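Local coordinates for coenzyme Q-binding protein COQ10 START domain-containing protein (Deinococcus radiodurans R1, PDB 3GGN), which is of unknown function but, as a START-like domain of the polyketide cyclase and lipid transport family, may bind a hydrophobic ligand, at residues T34-V39 and S47-E52; E40-K45 and S61-L66; I75-L80 and G89-R94. One frame throughout, in Å; residues are numbered along the deposited sequence.

Following the chain from its N terminus, contact 1 closes first: 34-39 meets 47-52 and shuts the hairpin of strands 36-41 and 46-52. Contact 2 crosses it, because 40-45 lies between the two segments of contact 1 while its partner, 61-66, follows them. It ties the turn of that hairpin to strand 59-70, the next strand of the sheet. Contact 3 opens after both have closed and joins strands 74-79 and 86-95 through 75-80 and 89-94. All three therefore belong to one antiparallel sheet. Trp-49 of contact 1 stacks on Trp-77 of contact 3, and backbone pairing of Glu-63 with Leu-80 links contact 2 to contact 3.

Contact 1: residues T34-V39 and S47-E52; sequences THLRSV and SRWTVE
Arg-37 and Ser-38 together face Thr-50 where strand residues 36-39 run antiparallel to 47-52, their directions 159° apart. Two amides grip the single acceptor Thr-50 O, Arg-37 N at 2.8 Å and Ser-38 N at 3.2 Å, while Thr-50 N donates to Ser-38 O. Two residues against one make this a classic beta bulge. On the face that carries Val-39 and Trp-49, Val-39 CG1 lies over the indole, 4.1 Å from the centroid of the five-membered ring of Trp-49, in a CH-pi contact. Leu-36 meets the six-membered ring, its CD1 3.4 Å from Trp-49 CZ3, and its other methyl, CD2, rests on Val-51 CG1. The buried indole nitrogen is satisfied within its own strand: Trp-49 NE1 donates in the ring plane to Ser-47 OG at 3.0 Å. This hairpin ends the antiparallel sheet of the Bet v 1-like fold within the chain, and Trp-49 reaches on to stack with Trp-77. Small hydroxyl residues suit the other face, where Ser-38 OG and Thr-50 OG1 share a water that also donates to Arg-48 O. Beside them Arg-37 runs extended from CG to NE, its CD passing Thr-50 CG2, and NH1 forms a salt bridge of 2.7 Å with Glu-52 OE2. The guanidinium and carboxylate planes are turned 42° apart, and Arg-37 also packs on Leu-146 of the second subunit.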
# COMPACT_ATOMS: atom_id res chain seq x y z
N THR B 34 5.76 5.24 -4.19
CA THR B 34 5.07 6.28 -3.45
C THR B 34 5.51 7.73 -3.65
O THR B 34 4.78 8.64 -3.28
CB THR B 34 5.06 5.94 -1.94
OG1 THR B 34 6.41 5.82 -1.46
CG2 THR B 34 4.33 4.64 -1.72
N HIS B 35 6.68 7.95 -4.23
CA HIS B 35 7.13 9.32 -4.46
C HIS B 35 6.35 9.97 -5.61
O HIS B 35 6.37 11.19 -5.77
CB HIS B 35 8.63 9.38 -4.76
CG HIS B 35 9.07 8.48 -5.88
ND1 HIS B 35 8.97 7.11 -5.82
CD2 HIS B 35 9.63 8.76 -7.08
CE1 HIS B 35 9.46 6.58 -6.93
NE2 HIS B 35 9.86 7.57 -7.71
N LEU B 36 5.67 9.15 -6.40
CA LEU B 36 4.89 9.64 -7.53
C LEU B 36 3.47 9.97 -7.11
O LEU B 36 2.88 9.28 -6.28
CB LEU B 36 4.85 8.58 -8.63
CG LEU B 36 6.18 8.17 -9.27
CD1 LEU B 36 5.92 7.11 -10.33
CD2 LEU B 36 6.86 9.39 -9.89
N ARG B 37 2.91 11.03 -7.69
CA ARG B 37 1.55 11.44 -7.38
C ARG B 37 0.60 10.82 -8.40
O ARG B 37 -0.43 10.24 -8.03
CB ARG B 37 1.41 12.96 -7.43
CG ARG B 37 -0.00 13.46 -7.15
CD ARG B 37 -0.16 14.93 -7.51
NE ARG B 37 -1.53 15.39 -7.32
CZ ARG B 37 -2.11 15.59 -6.13
NH1 ARG B 37 -1.42 15.36 -5.02
NH2 ARG B 37 -3.36 16.01 -6.06
N SER B 38 0.95 10.92 -9.68
CA SER B 38 0.12 10.36 -10.73
C SER B 38 0.88 10.04 -12.02
O SER B 38 1.91 10.65 -12.33
CB SER B 38 -1.02 11.33 -11.06
OG SER B 38 -0.52 12.52 -11.66
N VAL B 39 0.35 9.07 -12.76
CA VAL B 39 0.91 8.66 -14.03
C VAL B 39 -0.28 8.51 -14.97
O VAL B 39 -1.20 7.74 -14.70
CB VAL B 39 1.66 7.30 -13.93
CG1 VAL B 39 2.23 6.92 -15.29
CG2 VAL B 39 2.78 7.40 -12.91
N SER B 47 3.35 8.97 -21.70
CA SER B 47 2.59 9.17 -20.48
C SER B 47 3.03 10.46 -19.79
O SER B 47 4.12 10.95 -20.03
CB SER B 47 2.78 7.97 -19.54
OG SER B 47 4.15 7.59 -19.45
N ARG B 48 2.16 11.00 -18.95
CA ARG B 48 2.44 12.23 -18.21
C ARG B 48 2.63 11.86 -16.74
O ARG B 48 1.75 11.25 -16.14
CB ARG B 48 1.26 13.20 -18.33
CG ARG B 48 1.46 14.50 -17.58
CD ARG B 48 1.16 15.67 -18.50
NE ARG B 48 1.99 15.59 -19.70
CZ ARG B 48 1.81 16.31 -20.80
NH1 ARG B 48 0.81 17.18 -20.86
NH2 ARG B 48 2.63 16.16 -21.84
N TRP B 49 3.77 12.24 -16.18
CA TRP B 49 4.07 11.94 -14.79
C TRP B 49 3.97 13.21 -13.93
O TRP B 49 4.18 14.32 -14.42
CB TRP B 49 5.49 11.36 -14.70
CG TRP B 49 5.64 10.02 -15.38
CD1 TRP B 49 5.25 9.70 -16.65
CD2 TRP B 49 6.23 8.84 -14.83
NE1 TRP B 49 5.55 8.38 -16.92
CE2 TRP B 49 6.15 7.83 -15.82
CE3 TRP B 49 6.81 8.53 -13.60
CZ2 TRP B 49 6.64 6.54 -15.61
CZ3 TRP B 49 7.30 7.24 -13.39
CH2 TRP B 49 7.20 6.26 -14.39
N THR B 50 3.64 13.03 -12.65
CA THR B 50 3.49 14.13 -11.72
C THR B 50 3.92 13.75 -10.30
O THR B 50 3.63 12.64 -9.85
CB THR B 50 2.02 14.59 -11.66
OG1 THR B 50 1.54 14.83 -12.99
CG2 THR B 50 1.88 15.87 -10.85
N VAL B 51 4.60 14.66 -9.62
CA VAL B 51 5.06 14.46 -8.25
C VAL B 51 4.72 15.69 -7.40
O VAL B 51 4.54 16.78 -7.93
CB VAL B 51 6.58 14.24 -8.17
CG1 VAL B 51 6.95 12.90 -8.79
CG2 VAL B 51 7.30 15.38 -8.87
N GLU B 52 4.65 15.51 -6.09
CA GLU B 52 4.35 16.59 -5.16
C GLU B 52 5.53 17.52 -4.90
O GLU B 52 6.52 17.12 -4.28
CB GLU B 52 3.85 16.02 -3.84
CG GLU B 52 2.40 15.58 -3.88
CD GLU B 52 1.46 16.76 -4.04
OE1 GLU B 52 1.38 17.58 -3.10
OE2 GLU B 52 0.80 16.86 -5.09
O HOH W 1 4.62 12.97 -4.91
O HOH W 2 0.41 12.86 -14.29

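Contact 2: residues E40-K45 and S61-L66; sequences EVLDDK and SWEAEL
Lys-45 and Leu-66 bring the two backbones together at one end, where Leu-66 N donates to Lys-45 O at 2.8 Å; at Leu-42 and Glu-63 the CA atoms are already 8.9 Å apart. Residues 42-45 connect strands 36-41 and 46-52 of a hairpin, and within this connection Asp-43 OD1 accepts from Lys-45 N, an Asx turn. Lys-45 O also receives a CA-H...O contact from Glu-65 CA, weaker than the amide bond. A long, flexible side chain suits position 45, for it doubles back to the carbonyl of its backbone partner: the aliphatic part of Lys-45 runs past Glu-65, with CG 3.9 Å from Glu-65 CB, and lies close to Leu-66 O. At the start of the turn Leu-42 CD1 touches the methylene CG of Glu-63 at 3.8 Å, so that the apolar stem of the glutamate meets the leucine. The carboxylate of Glu-63 turns to charge instead, forming salt bridges with Arg-48 and Arg-46, and Arg-46 also pairs with Asp-43. Bends at chi3 (-66°) and chi4 (-61°) of Lys-45 fold the end of its chain back, and NZ donates to Leu-66 O at 2.7 Å from above the carbonyl plane, 44° out of it.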
# COMPACT_ATOMS: atom_id res chain seq x y z
N GLU B 40 -0.26 9.27 -16.06
CA GLU B 40 -1.36 9.27 -17.03
C GLU B 40 -0.89 8.79 -18.40
O GLU B 40 0.12 9.27 -18.92
CB GLU B 40 -1.92 10.69 -17.14
CG GLU B 40 -3.21 10.81 -17.94
CD GLU B 40 -3.38 12.20 -18.54
OE1 GLU B 40 -2.87 13.18 -17.95
OE2 GLU B 40 -4.03 12.32 -19.59
N VAL B 41 -1.63 7.87 -19.00
CA VAL B 41 -1.26 7.38 -20.33
C VAL B 41 -1.71 8.39 -21.38
O VAL B 41 -2.82 8.92 -21.30
CB VAL B 41 -1.93 6.00 -20.63
CG1 VAL B 41 -1.57 5.53 -22.03
CG2 VAL B 41 -1.47 4.97 -19.60
N LEU B 42 -0.85 8.67 -22.36
CA LEU B 42 -1.17 9.61 -23.43
C LEU B 42 -1.32 8.85 -24.75
O LEU B 42 -1.95 9.33 -25.69
CB LEU B 42 -0.08 10.69 -23.55
CG LEU B 42 0.13 11.55 -22.30
CD1 LEU B 42 1.17 12.63 -22.56
CD2 LEU B 42 -1.19 12.20 -21.91
N ASP B 43 -0.73 7.66 -24.80
CA ASP B 43 -0.79 6.76 -25.95
C ASP B 43 0.09 5.56 -25.64
O ASP B 43 0.71 5.51 -24.58
CB ASP B 43 -0.32 7.44 -27.25
CG ASP B 43 1.12 7.90 -27.19
OD1 ASP B 43 2.01 7.09 -26.87
OD2 ASP B 43 1.35 9.09 -27.48
N ASP B 44 0.15 4.61 -26.57
CA ASP B 44 0.93 3.39 -26.37
C ASP B 44 2.32 3.58 -25.76
O ASP B 44 2.74 2.78 -24.92
CB ASP B 44 1.07 2.63 -27.70
CG ASP B 44 -0.26 2.12 -28.23
OD1 ASP B 44 -1.19 1.92 -27.42
OD2 ASP B 44 -0.39 1.91 -29.46
N LYS B 45 3.03 4.62 -26.17
CA LYS B 45 4.37 4.83 -25.66
C LYS B 45 4.57 6.01 -24.72
O LYS B 45 5.54 6.04 -23.96
CB LYS B 45 5.34 4.93 -26.84
CG LYS B 45 6.79 5.15 -26.46
CD LYS B 45 7.73 4.80 -27.60
CE LYS B 45 7.70 3.30 -27.90
NZ LYS B 45 8.14 2.47 -26.73
N SER B 61 5.06 18.20 -13.15
CA SER B 61 4.79 17.12 -14.09
C SER B 61 5.62 17.23 -15.36
O SER B 61 6.12 18.30 -15.71
CB SER B 61 3.30 17.07 -14.44
OG SER B 61 2.94 18.09 -15.35
N TRP B 62 5.78 16.11 -16.04
CA TRP B 62 6.55 16.06 -17.27
C TRP B 62 6.05 14.90 -18.10
O TRP B 62 5.32 14.04 -17.60
CB TRP B 62 8.04 15.87 -16.95
CG TRP B 62 8.34 14.55 -16.32
CD1 TRP B 62 8.63 13.38 -16.95
CD2 TRP B 62 8.34 14.26 -14.91
NE1 TRP B 62 8.81 12.38 -16.04
CE2 TRP B 62 8.64 12.89 -14.78
CE3 TRP B 62 8.12 15.02 -13.76
CZ2 TRP B 62 8.72 12.25 -13.53
CZ3 TRP B 62 8.19 14.39 -12.51
CH2 TRP B 62 8.50 13.02 -12.41
N GLU B 63 6.44 14.87 -19.36
CA GLU B 63 6.03 13.81 -20.25
C GLU B 63 7.17 12.80 -20.34
O GLU B 63 8.35 13.19 -20.34
CB GLU B 63 5.72 14.37 -21.63
CG GLU B 63 4.91 13.45 -22.52
CD GLU B 63 4.57 14.09 -23.85
OE1 GLU B 63 4.18 15.28 -23.86
OE2 GLU B 63 4.68 13.40 -24.89
N ALA B 64 6.83 11.52 -20.40
CA ALA B 64 7.83 10.48 -20.52
C ALA B 64 7.40 9.46 -21.57
O ALA B 64 6.26 9.48 -22.04
CB ALA B 64 8.03 9.79 -19.18
N GLU B 65 8.31 8.57 -21.93
CA GLU B 65 8.01 7.53 -22.92
C GLU B 65 8.63 6.20 -22.51
O GLU B 65 9.69 6.17 -21.88
CB GLU B 65 8.55 7.94 -24.29
CG GLU B 65 10.03 7.65 -24.50
CD GLU B 65 10.56 8.13 -25.85
OE1 GLU B 65 9.80 8.13 -26.84
OE2 GLU B 65 11.76 8.49 -25.91
N LEU B 66 7.97 5.09 -22.85
CA LEU B 66 8.52 3.78 -22.55
C LEU B 66 9.63 3.55 -23.57
O LEU B 66 9.42 3.77 -24.76
CB LEU B 66 7.45 2.69 -22.73
CG LEU B 66 6.27 2.66 -21.76
CD1 LEU B 66 5.22 1.67 -22.25
CD2 LEU B 66 6.77 2.27 -20.38

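Contact 3: residues I75-L80 and G89-R94; sequences IAWRSL and GEVLFR
The indole of Trp-77 lies flat over the backbone of Gly-89: Gly-89 CA stands 3.6 Å from the centroid of the six-membered ring, a CH-pi contact over one face. Glu-90 N lies over that same face, a little higher, and like Gly-89 CA is displaced toward the rim; Val-91 CG2 meets the ring at its edge, 3.9 Å from Trp-77 CH2. The opposite face stacks on Trp-49, sandwiching the indole between backbone and a second ring. Phe-93 is touched at its edge by Ile-75 CD1, 4.3 Å from CE2, and meets Trp-23 of helix 16-24 edge-to-face. In Trp-77, chi1 of 65° sets CG between the backbone N and the carbonyl carbon, and chi2 of 90° turns the indole so that one face lies on Gly-89. Glycine suits position 89 because a CB there would fall about 2.0 Å from Trp-77 CZ2. An alanine in place of Trp-77 would probably open a gap above Gly-89 and leave Trp-49 and Val-91 CG2 without their aromatic partner. Strands 75-79 and 89-94 form a regular antiparallel hairpin in the sheet of the Bet v 1-like fold. The pairs Ile-75 with Val-91 and Trp-77 with Gly-89 are each joined by two hydrogen bonds; Val-91 N to Ile-75 O, at 2.9 Å, is nearly straight at 167°. Between them Ala-76 and Glu-90 form the non-hydrogen-bonded pair, on the other face. Every hydrogen bond between the segments is thus backbone to backbone, while the face of Ile-75, Trp-77 and Val-91 makes apolar and CH-pi contacts, which suit a buried layer.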
# COMPACT_ATOMS: atom_id res chain seq x y z
N ILE B 75 10.66 -3.34 -18.20
CA ILE B 75 9.94 -2.13 -18.55
C ILE B 75 10.92 -1.00 -18.26
O ILE B 75 11.50 -0.95 -17.18
CB ILE B 75 8.69 -1.93 -17.67
CG1 ILE B 75 7.81 -3.19 -17.72
CG2 ILE B 75 7.93 -0.70 -18.16
CD1 ILE B 75 6.56 -3.10 -16.85
N ALA B 76 11.13 -0.12 -19.24
CA ALA B 76 12.04 1.01 -19.07
C ALA B 76 11.38 2.27 -19.60
O ALA B 76 10.63 2.23 -20.58
CB ALA B 76 13.35 0.75 -19.82
N TRP B 77 11.66 3.40 -18.95
CA TRP B 77 11.09 4.67 -19.34
C TRP B 77 12.06 5.83 -19.13
O TRP B 77 13.03 5.72 -18.38
CB TRP B 77 9.82 4.93 -18.54
CG TRP B 77 10.05 5.09 -17.08
CD1 TRP B 77 10.29 6.26 -16.40
CD2 TRP B 77 10.03 4.05 -16.09
NE1 TRP B 77 10.42 6.01 -15.06
CE2 TRP B 77 10.27 4.66 -14.84
CE3 TRP B 77 9.84 2.66 -16.14
CZ2 TRP B 77 10.32 3.93 -13.65
CZ3 TRP B 77 9.89 1.93 -14.95
CH2 TRP B 77 10.13 2.57 -13.72
N ARG B 78 11.80 6.95 -19.80
CA ARG B 78 12.65 8.12 -19.66
C ARG B 78 11.89 9.39 -20.01
O ARG B 78 11.02 9.40 -20.89
CB ARG B 78 13.88 8.00 -20.56
CG ARG B 78 13.59 8.09 -22.04
CD ARG B 78 14.82 7.74 -22.85
NE ARG B 78 14.54 7.72 -24.28
CZ ARG B 78 15.32 7.14 -25.18
NH1 ARG B 78 16.43 6.53 -24.79
NH2 ARG B 78 14.99 7.16 -26.47
N SER B 79 12.22 10.46 -19.31
CA SER B 79 11.59 11.75 -19.54
C SER B 79 12.00 12.23 -20.93
O SER B 79 13.10 11.92 -21.40
CB SER B 79 12.08 12.75 -18.50
OG SER B 79 13.49 12.69 -18.44
N LEU B 80 11.11 12.97 -21.59
CA LEU B 80 11.41 13.50 -22.90
C LEU B 80 12.23 14.78 -22.69
O LEU B 80 12.25 15.33 -21.59
CB LEU B 80 10.11 13.84 -23.65
CG LEU B 80 9.54 12.73 -24.55
CD1 LEU B 80 9.11 11.54 -23.72
CD2 LEU B 80 8.35 13.29 -25.32
N GLY B 89 13.85 5.20 -15.61
CA GLY B 89 13.59 4.10 -14.71
C GLY B 89 13.65 2.79 -15.47
O GLY B 89 13.49 2.76 -16.70
N GLU B 90 13.88 1.72 -14.74
CA GLU B 90 13.96 0.40 -15.35
C GLU B 90 13.62 -0.64 -14.29
O GLU B 90 14.17 -0.62 -13.19
CB GLU B 90 15.37 0.16 -15.89
CG GLU B 90 15.51 -1.12 -16.69
CD GLU B 90 16.95 -1.43 -17.06
OE1 GLU B 90 17.17 -2.45 -17.75
OE2 GLU B 90 17.86 -0.66 -16.67
N VAL B 91 12.70 -1.53 -14.62
CA VAL B 91 12.34 -2.60 -13.70
C VAL B 91 12.53 -3.90 -14.46
O VAL B 91 11.98 -4.08 -15.55
CB VAL B 91 10.88 -2.49 -13.22
CG1 VAL B 91 10.62 -3.57 -12.16
CG2 VAL B 91 10.62 -1.12 -12.62
N LEU B 92 13.33 -4.79 -13.90
CA LEU B 92 13.59 -6.09 -14.52
C LEU B 92 12.88 -7.17 -13.70
O LEU B 92 12.67 -7.00 -12.50
CB LEU B 92 15.09 -6.38 -14.56
CG LEU B 92 16.00 -5.43 -15.33
CD1 LEU B 92 17.45 -5.87 -15.14
CD2 LEU B 92 15.62 -5.42 -16.80
N PHE B 93 12.52 -8.26 -14.36
CA PHE B 93 11.86 -9.38 -13.71
C PHE B 93 12.73 -10.57 -14.09
O PHE B 93 12.60 -11.13 -15.18
CB PHE B 93 10.44 -9.54 -14.24
CG PHE B 93 9.57 -8.34 -13.96
CD1 PHE B 93 9.04 -8.13 -12.69
CD2 PHE B 93 9.34 -7.38 -14.95
CE1 PHE B 93 8.29 -6.99 -12.41
CE2 PHE B 93 8.59 -6.23 -14.68
CZ PHE B 93 8.07 -6.03 -13.40
N ARG B 94 13.63 -10.93 -13.18
CA ARG B 94 14.58 -12.01 -13.42
C ARG B 94 14.33 -13.24 -12.58
O ARG B 94 13.76 -13.17 -11.50
CB ARG B 94 16.00 -11.52 -13.13
CG ARG B 94 16.26 -10.08 -13.52
CD ARG B 94 17.70 -9.67 -13.24
NE ARG B 94 18.11 -9.85 -11.85
CZ ARG B 94 19.28 -9.44 -11.38
NH1 ARG B 94 20.15 -8.85 -12.18
NH2 ARG B 94 19.60 -9.63 -10.11